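Local structure of probable chitinase A (Chromobacterium violaceum, 4TX8) at residues L252-V261 with N271-L282; D314-E325 with G380-F391. The protein probably binds chitin and cleaves it internally as a family 18 glycoside hydrolase, and carries calcium and magnesium ions. All coordinates share one frame; numbering follows the deposited sequence.

Contact 1 (L252-V261 with N271-L282); sequences LSMAPEHPYV and NWGAYLPIIDGL. With CA (calcium ion), chain D.
Within the beta-alpha-beta unit of the glycosidase TIM barrel, strand 251-254 and the loop that follows it pack against helix 276-281 beside a calcium site. Two backbone bonds fasten the 3-10 turn to the turns at 271-276: Gly-273 N donates to Pro-259 O (3.0 Å) and Tyr-275 N to Tyr-260 O (2.9 Å). The Tyr-275 ring is sandwiched, with CB of Pro-256 over one face, 3.8 Å from the ring centroid, and Ile-278 CD1 over the opposite face. Met-254 brings SD to the edge of this ring, 3.8 Å from Tyr-275 CE1, in a Met-aromatic contact. Extended beyond CG (chi2 172°, chi3 -180°), Met-254 carries CE onward to Leu-282 CD1 (3.7 Å). At the other end Pro-259 CB lies over the five-membered ring of Trp-272, and Asn-271 CB covers a face of Tyr-260. Val-261 CG1 touches both Leu-276 CD2 and Ile-279 CD1. Just past the strand, Ala-255 O binds calcium at 2.4 Å, and a water on the same ion donates to Glu-257 OE2 (2.9 Å). Asp-218 and Glu-220 also ligate the calcium. Strand 251-254 runs between parallel strands 214-218 and 288-292, while helix 230-246 packs against Leu-252, Ile-278 and Leu-282.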
loop_
_atom_site.group_PDB
_atom_site.type_symbol
_atom_site.label_atom_id
_atom_site.label_comp_id
_atom_site.label_asym_id
_atom_site.label_seq_id
_atom_site.Cartn_x
_atom_site.Cartn_y
_atom_site.Cartn_z
ATOM N N LEU A 252 -12.376 -2.306 2.703
ATOM C CA LEU A 252 -12.191 -1.307 1.657
ATOM C C LEU A 252 -11.039 -0.369 1.985
ATOM O O LEU A 252 -11.066 0.327 2.997
ATOM C CB LEU A 252 -13.473 -0.496 1.444
ATOM C CG LEU A 252 -13.349 0.694 0.485
ATOM C CD1 LEU A 252 -12.978 0.234 -0.924
ATOM C CD2 LEU A 252 -14.632 1.516 0.468
ATOM N N SER A 253 -10.026 -0.353 1.125
ATOM C CA SER A 253 -8.938 0.597 1.285
ATOM C C SER A 253 -8.729 1.414 0.019
ATOM O O SER A 253 -9.132 1.010 -1.073
ATOM C CB SER A 253 -7.639 -0.113 1.668
ATOM O OG SER A 253 -7.203 -0.981 0.638
ATOM N N MET A 254 -8.107 2.574 0.184
ATOM C CA MET A 254 -7.787 3.454 -0.930
ATOM C C MET A 254 -6.340 3.894 -0.829
ATOM O O MET A 254 -5.853 4.199 0.260
ATOM C CB MET A 254 -8.695 4.683 -0.943
ATOM C CG MET A 254 -10.180 4.379 -0.939
ATOM S SD MET A 254 -11.122 5.899 -0.720
ATOM C CE MET A 254 -12.802 5.250 -0.743
ATOM N N ALA A 255 -5.656 3.943 -1.965
ATOM C CA ALA A 255 -4.276 4.410 -1.980
ATOM C C ALA A 255 -4.034 5.472 -3.047
ATOM O O ALA A 255 -3.194 5.286 -3.921
ATOM C CB ALA A 255 -3.328 3.234 -2.187
ATOM N N PRO A 256 -4.755 6.601 -2.973
ATOM C CA PRO A 256 -4.531 7.630 -3.991
ATOM C C PRO A 256 -3.287 8.469 -3.702
ATOM O O PRO A 256 -2.889 8.607 -2.547
ATOM C CB PRO A 256 -5.798 8.480 -3.907
ATOM C CG PRO A 256 -6.236 8.344 -2.497
ATOM C CD PRO A 256 -5.768 7.015 -1.986
ATOM N N GLU A 257 -2.680 9.007 -4.753
ATOM C CA GLU A 257 -1.550 9.915 -4.615
ATOM C C GLU A 257 -2.048 11.245 -4.063
ATOM O O GLU A 257 -3.178 11.645 -4.345
ATOM C CB GLU A 257 -0.852 10.094 -5.962
ATOM C CG GLU A 257 -0.464 8.763 -6.590
ATOM C CD GLU A 257 0.080 8.897 -7.998
ATOM O OE1 GLU A 257 0.903 9.804 -8.243
ATOM O OE2 GLU A 257 -0.318 8.087 -8.861
ATOM N N HIS A 258 -1.217 11.935 -3.286
ATOM C CA HIS A 258 -1.723 13.079 -2.527
ATOM C C HIS A 258 -2.271 14.257 -3.361
ATOM O O HIS A 258 -3.130 14.984 -2.862
ATOM C CB HIS A 258 -0.659 13.576 -1.523
ATOM C CG HIS A 258 0.524 14.266 -2.129
ATOM N ND1 HIS A 258 0.445 15.506 -2.726
ATOM C CD2 HIS A 258 1.834 13.920 -2.160
ATOM C CE1 HIS A 258 1.646 15.876 -3.134
ATOM N NE2 HIS A 258 2.507 14.931 -2.801
ATOM N N PRO A 259 -1.821 14.440 -4.625
ATOM C CA PRO A 259 -2.530 15.487 -5.379
ATOM C C PRO A 259 -4.033 15.230 -5.543
ATOM O O PRO A 259 -4.803 16.187 -5.632
ATOM C CB PRO A 259 -1.836 15.461 -6.745
ATOM C CG PRO A 259 -0.466 14.979 -6.454
ATOM C CD PRO A 259 -0.629 13.965 -5.356
ATOM N N TYR A 260 -4.438 13.963 -5.571
ATOM C CA TYR A 260 -5.850 13.613 -5.727
ATOM C C TYR A 260 -6.660 13.874 -4.462
ATOM O O TYR A 260 -7.892 13.901 -4.503
ATOM C CB TYR A 260 -6.001 12.142 -6.121
ATOM C CG TYR A 260 -5.504 11.804 -7.507
ATOM C CD1 TYR A 260 -4.152 11.591 -7.749
ATOM C CD2 TYR A 260 -6.388 11.683 -8.571
ATOM C CE1 TYR A 260 -3.694 11.274 -9.020
ATOM C CE2 TYR A 260 -5.942 11.367 -9.839
ATOM C CZ TYR A 260 -4.596 11.165 -10.058
ATOM O OH TYR A 260 -4.152 10.851 -11.321
ATOM N N VAL A 261 -5.974 14.051 -3.336
ATOM C CA VAL A 261 -6.652 14.213 -2.055
ATOM C C VAL A 261 -6.322 15.565 -1.418
ATOM O O VAL A 261 -7.056 16.534 -1.609
ATOM C CB VAL A 261 -6.290 13.067 -1.088
ATOM C CG1 VAL A 261 -7.107 13.160 0.195
ATOM C CG2 VAL A 261 -6.539 11.729 -1.763
ATOM N N ASN A 271 -7.001 16.301 -11.960
ATOM C CA ASN A 271 -6.797 15.275 -10.942
ATOM C C ASN A 271 -6.777 15.829 -9.520
ATOM O O ASN A 271 -6.983 15.092 -8.556
ATOM C CB ASN A 271 -5.491 14.528 -11.199
ATOM C CG ASN A 271 -5.462 13.860 -12.549
ATOM O OD1 ASN A 271 -6.394 13.146 -12.923
ATOM N ND2 ASN A 271 -4.395 14.094 -13.299
ATOM N N TRP A 272 -6.516 17.124 -9.387
ATOM C CA TRP A 272 -6.281 17.697 -8.068
ATOM C C TRP A 272 -7.571 17.825 -7.263
ATOM O O TRP A 272 -8.530 18.477 -7.683
ATOM C CB TRP A 272 -5.552 19.039 -8.202
ATOM C CG TRP A 272 -4.082 18.812 -8.418
ATOM C CD1 TRP A 272 -3.505 18.142 -9.459
ATOM C CD2 TRP A 272 -3.007 19.209 -7.553
ATOM N NE1 TRP A 272 -2.142 18.109 -9.304
ATOM C CE2 TRP A 272 -1.808 18.757 -8.143
ATOM C CE3 TRP A 272 -2.941 19.910 -6.343
ATOM C CZ2 TRP A 272 -0.559 18.982 -7.566
ATOM C CZ3 TRP A 272 -1.697 20.133 -5.771
ATOM C CH2 TRP A 272 -0.524 19.672 -6.383
ATOM N N GLY A 273 -7.584 17.163 -6.110
ATOM C CA GLY A 273 -8.764 17.079 -5.268
ATOM C C GLY A 273 -9.836 16.141 -5.798
ATOM O O GLY A 273 -10.897 16.005 -5.193
ATOM N N ALA A 274 -9.555 15.477 -6.918
ATOM C CA ALA A 274 -10.578 14.715 -7.636
ATOM C C ALA A 274 -11.077 13.492 -6.867
ATOM O O ALA A 274 -12.156 12.979 -7.152
ATOM C CB ALA A 274 -10.052 14.290 -9.001
ATOM N N TYR A 275 -10.298 13.030 -5.895
ATOM C CA TYR A 275 -10.661 11.838 -5.133
ATOM C C TYR A 275 -11.557 12.144 -3.936
ATOM O O TYR A 275 -12.142 11.235 -3.347
ATOM C CB TYR A 275 -9.404 11.119 -4.644
ATOM C CG TYR A 275 -9.434 9.624 -4.832
ATOM C CD1 TYR A 275 -9.991 8.790 -3.870
ATOM C CD2 TYR A 275 -8.900 9.043 -5.975
ATOM C CE1 TYR A 275 -10.013 7.418 -4.045
ATOM C CE2 TYR A 275 -8.918 7.678 -6.157
ATOM C CZ TYR A 275 -9.475 6.868 -5.190
ATOM O OH TYR A 275 -9.492 5.505 -5.375
ATOM N N LEU A 276 -11.661 13.419 -3.571
ATOM C CA LEU A 276 -12.350 13.796 -2.335
ATOM C C LEU A 276 -13.837 13.393 -2.287
ATOM O O LEU A 276 -14.303 12.916 -1.252
ATOM C CB LEU A 276 -12.199 15.302 -2.086
ATOM C CG LEU A 276 -10.764 15.794 -1.847
ATOM C CD1 LEU A 276 -10.704 17.313 -1.818
ATOM C CD2 LEU A 276 -10.182 15.216 -0.564
ATOM N N PRO A 277 -14.593 13.574 -3.388
ATOM C CA PRO A 277 -15.975 13.086 -3.273
ATOM C C PRO A 277 -16.080 11.558 -3.248
ATOM O O PRO A 277 -17.078 11.029 -2.761
ATOM C CB PRO A 277 -16.663 13.665 -4.517
ATOM C CG PRO A 277 -15.565 14.007 -5.452
ATOM C CD PRO A 277 -14.391 14.372 -4.611
ATOM N N ILE A 278 -15.067 10.858 -3.752
ATOM C CA ILE A 278 -15.044 9.399 -3.676
ATOM C C ILE A 278 -14.879 8.952 -2.223
ATOM O O ILE A 278 -15.603 8.079 -1.742
ATOM C CB ILE A 278 -13.913 8.799 -4.538
ATOM C CG1 ILE A 278 -14.130 9.146 -6.013
ATOM C CG2 ILE A 278 -13.834 7.289 -4.348
ATOM C CD1 ILE A 278 -12.991 8.716 -6.920
ATOM N N ILE A 279 -13.923 9.566 -1.531
ATOM C CA ILE A 279 -13.725 9.334 -0.105
ATOM C C ILE A 279 -14.980 9.686 0.686
ATOM O O ILE A 279 -15.418 8.925 1.550
ATOM C CB ILE A 279 -12.549 10.165 0.445
ATOM C CG1 ILE A 279 -11.252 9.808 -0.283
ATOM C CG2 ILE A 279 -12.403 9.957 1.947
ATOM C CD1 ILE A 279 -10.129 10.799 -0.041
ATOM N N ASP A 280 -15.555 10.846 0.384
ATOM C CA ASP A 280 -16.719 11.333 1.113
ATOM C C ASP A 280 -17.909 10.395 0.935
ATOM O O ASP A 280 -18.599 10.066 1.898
ATOM C CB ASP A 280 -17.086 12.748 0.659
ATOM C CG ASP A 280 -18.263 13.318 1.425
ATOM O OD1 ASP A 280 -18.298 13.171 2.667
ATOM O OD2 ASP A 280 -19.159 13.905 0.783
ATOM N N GLY A 281 -18.135 9.956 -0.300
ATOM C CA GLY A 281 -19.233 9.056 -0.602
ATOM C C GLY A 281 -19.102 7.680 0.026
ATOM O O GLY A 281 -20.100 7.005 0.251
ATOM N N LEU A 282 -17.872 7.261 0.315
ATOM C CA LEU A 282 -17.631 5.925 0.856
ATOM C C LEU A 282 -17.111 5.936 2.292
ATOM O O LEU A 282 -16.631 4.913 2.782
ATOM C CB LEU A 282 -16.637 5.169 -0.035
ATOM C CG LEU A 282 -17.137 4.784 -1.428
ATOM C CD1 LEU A 282 -15.990 4.295 -2.296
ATOM C CD2 LEU A 282 -18.224 3.723 -1.326
HETATM CA CA CA D . -2.774 5.298 -6.294
HETATM O O HOH W 1 -1.084 5.356 -8.199
#

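Contact 2 (D314-E325 with G380-F391); sequences DMLVGGSKMLIE and GSVKPAQAYPAF
Helix 313-325 is flanked by an irregular run, residues 380-391, whose backbone comes nearest at Asp-314 with Val-382 (CA atoms 5.5 Å apart), remains close at Lys-321 with Pro-384, and then stands farther off at Tyr-388 and Phe-391. Asp-314 receives the start of it: Ser-381 OG donates to Asp-314 OD2 (2.7 Å) and Val-382 N to Asp-314 OD1 (3.2 Å), each donor meeting its oxygen from above the carboxylate plane. A water joins Asp-314 OD1 to Gly-380 N and Val-382 O. Val-382 CG1 packs on Val-317 CG1 (3.9 Å), the two side chains lying alongside but pointing opposite ways. Lys-321 CD lies against Pro-384 CA, and the bend beyond it (chi3 62°) turns NZ to donate to Lys-383 O (2.7 Å), from above the carbonyl plane. The same lysine makes a cation-pi contact with Tyr-303. Ile-324 CD1 sits over a face of the Tyr-388 ring, 4.0 Å from its centroid, with Gln-386 O over the opposite face. Ser-320 turns OG back to Leu-316 O (2.8 Å), yet its CB lies 3.7 Å from Phe-391 CE1. The loop joins helix 363-375 to strand 393-397, away from the annotated sites; Val-317 and Phe-391 both touch Leu-373. Asp-314 and Lys-321 thus hold polar groups of 381-383, mostly backbone, whereas Ile-324 and Ser-320 meet aromatic rings; the buried lysine ammonium, held by a neutral carbonyl and an aromatic ring, probably keeps its charge.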
loop_
_atom_site.group_PDB
_atom_site.type_symbol
_atom_site.label_atom_id
_atom_site.label_comp_id
_atom_site.label_asym_id
_atom_site.label_seq_id
_atom_site.Cartn_x
_atom_site.Cartn_y
_atom_site.Cartn_z
ATOM N N ASP A 314 7.198 15.306 9.042
ATOM C CA ASP A 314 6.214 16.384 9.038
ATOM C C ASP A 314 5.171 16.200 7.933
ATOM O O ASP A 314 3.968 16.379 8.170
ATOM C CB ASP A 314 6.902 17.741 8.874
ATOM C CG ASP A 314 7.390 18.328 10.195
ATOM O OD1 ASP A 314 6.938 17.882 11.274
ATOM O OD2 ASP A 314 8.224 19.259 10.139
ATOM N N MET A 315 5.625 15.837 6.734
ATOM C CA MET A 315 4.705 15.630 5.618
ATOM C C MET A 315 3.765 14.468 5.899
ATOM O O MET A 315 2.575 14.529 5.603
ATOM C CB MET A 315 5.479 15.388 4.317
ATOM C CG MET A 315 4.610 15.080 3.097
ATOM S SD MET A 315 5.471 15.106 1.528
ATOM C CE MET A 315 4.203 14.557 0.415
ATOM N N LEU A 316 4.307 13.411 6.487
ATOM C CA LEU A 316 3.493 12.260 6.846
ATOM C C LEU A 316 2.477 12.643 7.918
ATOM O O LEU A 316 1.303 12.285 7.836
ATOM C CB LEU A 316 4.367 11.106 7.335
ATOM C CG LEU A 316 5.433 10.609 6.359
ATOM C CD1 LEU A 316 6.195 9.446 6.970
ATOM C CD2 LEU A 316 4.811 10.212 5.026
ATOM N N VAL A 317 2.935 13.384 8.921
ATOM C CA VAL A 317 2.056 13.829 9.995
ATOM C C VAL A 317 1.030 14.819 9.451
ATOM O O VAL A 317 -0.162 14.723 9.755
ATOM C CB VAL A 317 2.852 14.477 11.147
ATOM C CG1 VAL A 317 1.908 15.039 12.205
ATOM C CG2 VAL A 317 3.801 13.461 11.767
ATOM N N GLY A 318 1.500 15.759 8.634
ATOM C CA GLY A 318 0.644 16.779 8.055
ATOM C C GLY A 318 -0.429 16.220 7.139
ATOM O O GLY A 318 -1.595 16.603 7.236
ATOM N N GLY A 319 -0.035 15.317 6.246
ATOM C CA GLY A 319 -0.978 14.672 5.348
ATOM C C GLY A 319 -2.047 13.929 6.129
ATOM O O GLY A 319 -3.230 13.970 5.787
ATOM N N SER A 320 -1.625 13.260 7.196
ATOM C CA SER A 320 -2.546 12.500 8.027
ATOM C C SER A 320 -3.476 13.418 8.820
ATOM O O SER A 320 -4.657 13.116 8.979
ATOM C CB SER A 320 -1.768 11.578 8.967
ATOM O OG SER A 320 -0.947 10.688 8.224
ATOM N N LYS A 321 -2.950 14.539 9.306
ATOM C CA LYS A 321 -3.772 15.517 10.017
ATOM C C LYS A 321 -4.889 16.051 9.133
ATOM O O LYS A 321 -6.030 16.158 9.571
ATOM C CB LYS A 321 -2.926 16.685 10.527
ATOM C CG LYS A 321 -2.213 16.413 11.834
ATOM C CD LYS A 321 -1.408 17.622 12.276
ATOM C CE LYS A 321 -2.306 18.822 12.520
ATOM N NZ LYS A 321 -1.527 20.003 12.979
ATOM N N MET A 322 -4.561 16.380 7.888
ATOM C CA MET A 322 -5.555 16.917 6.964
ATOM C C MET A 322 -6.726 15.954 6.779
ATOM O O MET A 322 -7.881 16.375 6.724
ATOM C CB MET A 322 -4.914 17.239 5.613
ATOM C CG MET A 322 -3.945 18.411 5.665
ATOM S SD MET A 322 -3.247 18.827 4.061
ATOM C CE MET A 322 -4.720 19.326 3.166
ATOM N N LEU A 323 -6.426 14.661 6.709
ATOM C CA LEU A 323 -7.466 13.653 6.520
ATOM C C LEU A 323 -8.311 13.458 7.775
ATOM O O LEU A 323 -9.486 13.108 7.690
ATOM C CB LEU A 323 -6.846 12.323 6.092
ATOM C CG LEU A 323 -6.420 12.262 4.624
ATOM C CD1 LEU A 323 -5.575 11.032 4.355
ATOM C CD2 LEU A 323 -7.646 12.275 3.722
ATOM N N ILE A 324 -7.716 13.698 8.939
ATOM C CA ILE A 324 -8.426 13.503 10.199
ATOM C C ILE A 324 -9.178 14.758 10.650
ATOM O O ILE A 324 -10.335 14.671 11.062
ATOM C CB ILE A 324 -7.463 13.046 11.315
ATOM C CG1 ILE A 324 -6.807 11.718 10.924
ATOM C CG2 ILE A 324 -8.202 12.906 12.641
ATOM C CD1 ILE A 324 -5.737 11.249 11.886
ATOM N N GLU A 325 -8.534 15.920 10.568
ATOM C CA GLU A 325 -9.176 17.165 11.003
ATOM C C GLU A 325 -10.134 17.704 9.951
ATOM O O GLU A 325 -11.125 18.357 10.272
ATOM C CB GLU A 325 -8.144 18.254 11.320
ATOM C CG GLU A 325 -6.845 17.782 11.934
ATOM C CD GLU A 325 -6.932 17.550 13.420
ATOM O OE1 GLU A 325 -8.057 17.469 13.957
ATOM O OE2 GLU A 325 -5.858 17.445 14.052
ATOM N N GLY A 380 7.943 17.074 14.937
ATOM C CA GLY A 380 8.756 18.117 14.344
ATOM C C GLY A 380 8.047 19.451 14.464
ATOM O O GLY A 380 7.533 19.791 15.527
ATOM N N SER A 381 8.005 20.206 13.372
ATOM C CA SER A 381 7.343 21.506 13.385
ATOM C C SER A 381 5.840 21.354 13.165
ATOM O O SER A 381 5.084 22.321 13.267
ATOM C CB SER A 381 7.949 22.429 12.325
ATOM O OG SER A 381 7.937 21.815 11.049
ATOM N N VAL A 382 5.413 20.131 12.869
ATOM C CA VAL A 382 4.000 19.838 12.658
ATOM C C VAL A 382 3.474 18.924 13.763
ATOM O O VAL A 382 3.971 17.814 13.956
ATOM C CB VAL A 382 3.759 19.185 11.281
ATOM C CG1 VAL A 382 2.304 18.767 11.131
ATOM C CG2 VAL A 382 4.163 20.142 10.168
ATOM N N LYS A 383 2.464 19.405 14.481
ATOM C CA LYS A 383 1.947 18.718 15.659
ATOM C C LYS A 383 0.430 18.566 15.589
ATOM O O LYS A 383 -0.275 19.530 15.295
ATOM C CB LYS A 383 2.333 19.488 16.925
ATOM C CG LYS A 383 2.826 18.629 18.075
ATOM C CD LYS A 383 2.861 19.428 19.371
ATOM C CE LYS A 383 3.737 18.756 20.417
ATOM N NZ LYS A 383 3.638 19.427 21.747
ATOM N N PRO A 384 -0.078 17.355 15.861
ATOM C CA PRO A 384 -1.530 17.149 15.935
ATOM C C PRO A 384 -2.153 17.993 17.042
ATOM O O PRO A 384 -1.479 18.287 18.030
ATOM C CB PRO A 384 -1.663 15.654 16.250
ATOM C CG PRO A 384 -0.367 15.053 15.844
ATOM C CD PRO A 384 0.671 16.106 16.071
ATOM N N ALA A 385 -3.413 18.386 16.875
ATOM C CA ALA A 385 -4.111 19.156 17.901
ATOM C C ALA A 385 -4.269 18.306 19.156
ATOM O O ALA A 385 -3.976 18.750 20.267
ATOM C CB ALA A 385 -5.462 19.624 17.397
ATOM N N GLN A 386 -4.735 17.079 18.962
ATOM C CA GLN A 386 -4.797 16.097 20.033
ATOM C C GLN A 386 -4.157 14.800 19.557
ATOM O O GLN A 386 -3.995 14.586 18.356
ATOM C CB GLN A 386 -6.242 15.855 20.472
ATOM C CG GLN A 386 -7.208 15.593 19.325
ATOM C CD GLN A 386 -8.548 15.061 19.802
ATOM O OE1 GLN A 386 -8.617 14.288 20.758
ATOM N NE2 GLN A 386 -9.621 15.475 19.138
ATOM N N ALA A 387 -3.786 13.942 20.498
ATOM C CA ALA A 387 -3.198 12.656 20.157
ATOM C C ALA A 387 -4.232 11.758 19.491
ATOM O O ALA A 387 -5.426 11.855 19.779
ATOM C CB ALA A 387 -2.627 11.986 21.397
ATOM N N TYR A 388 -3.772 10.900 18.585
ATOM C CA TYR A 388 -4.639 9.906 17.963
ATOM C C TYR A 388 -4.164 8.504 18.306
ATOM O O TYR A 388 -3.446 7.882 17.518
ATOM C CB TYR A 388 -4.676 10.074 16.444
ATOM C CG TYR A 388 -4.920 11.485 15.975
ATOM C CD1 TYR A 388 -6.117 12.135 16.252
ATOM C CD2 TYR A 388 -3.960 12.162 15.240
ATOM C CE1 TYR A 388 -6.341 13.423 15.817
ATOM C CE2 TYR A 388 -4.175 13.446 14.802
ATOM C CZ TYR A 388 -5.365 14.071 15.091
ATOM O OH TYR A 388 -5.571 15.352 14.651
ATOM N N PRO A 389 -4.565 7.997 19.480
ATOM C CA PRO A 389 -4.128 6.665 19.912
ATOM C C PRO A 389 -4.590 5.543 18.978
ATOM O O PRO A 389 -4.000 4.463 19.000
ATOM C CB PRO A 389 -4.760 6.518 21.305
ATOM C CG PRO A 389 -5.856 7.538 21.355
ATOM C CD PRO A 389 -5.396 8.669 20.495
ATOM N N ALA A 390 -5.610 5.798 18.163
ATOM C CA ALA A 390 -6.129 4.773 17.262
ATOM C C ALA A 390 -5.716 4.979 15.801
ATOM O O ALA A 390 -6.322 4.391 14.906
ATOM C CB ALA A 390 -7.647 4.706 17.366
ATOM N N PHE A 391 -4.700 5.806 15.559
ATOM C CA PHE A 391 -4.171 5.983 14.204
ATOM C C PHE A 391 -3.812 4.619 13.615
ATOM O O PHE A 391 -3.132 3.826 14.262
ATOM C CB PHE A 391 -2.950 6.909 14.207
ATOM C CG PHE A 391 -2.434 7.231 12.832
ATOM C CD1 PHE A 391 -3.058 8.191 12.051
ATOM C CD2 PHE A 391 -1.331 6.568 12.317
ATOM C CE1 PHE A 391 -2.590 8.484 10.780
ATOM C CE2 PHE A 391 -0.856 6.857 11.047
ATOM C CZ PHE A 391 -1.487 7.816 10.278
HETATM O O HOH W 2 6.017 15.624 13.277
HETATM O O HOH W 3 -9.524 15.608 15.972
#

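Overall arrangement
From the N terminus, the chain leaves strand 251-254 and closes contact 1 soon after, when the nine residues between its segments bring it back as 271-282. It then passes through strand 288-292 and enters helix 313-325, opening contact 2. That contact closes only after strand 345-350 and helix 363-375, when 380-391 returns ahead of strand 393-397. The two closures follow in series, neither nested nor crossed. Their centres lie 18 Å apart, but they touch: His-258 CD2 packs on Met-315 CE (3.6 Å) and Val-261 CG1 on Leu-323 CD2 (3.7 Å). The 252-261 segment thereby links the calcium side of the barrel to helix 313-325.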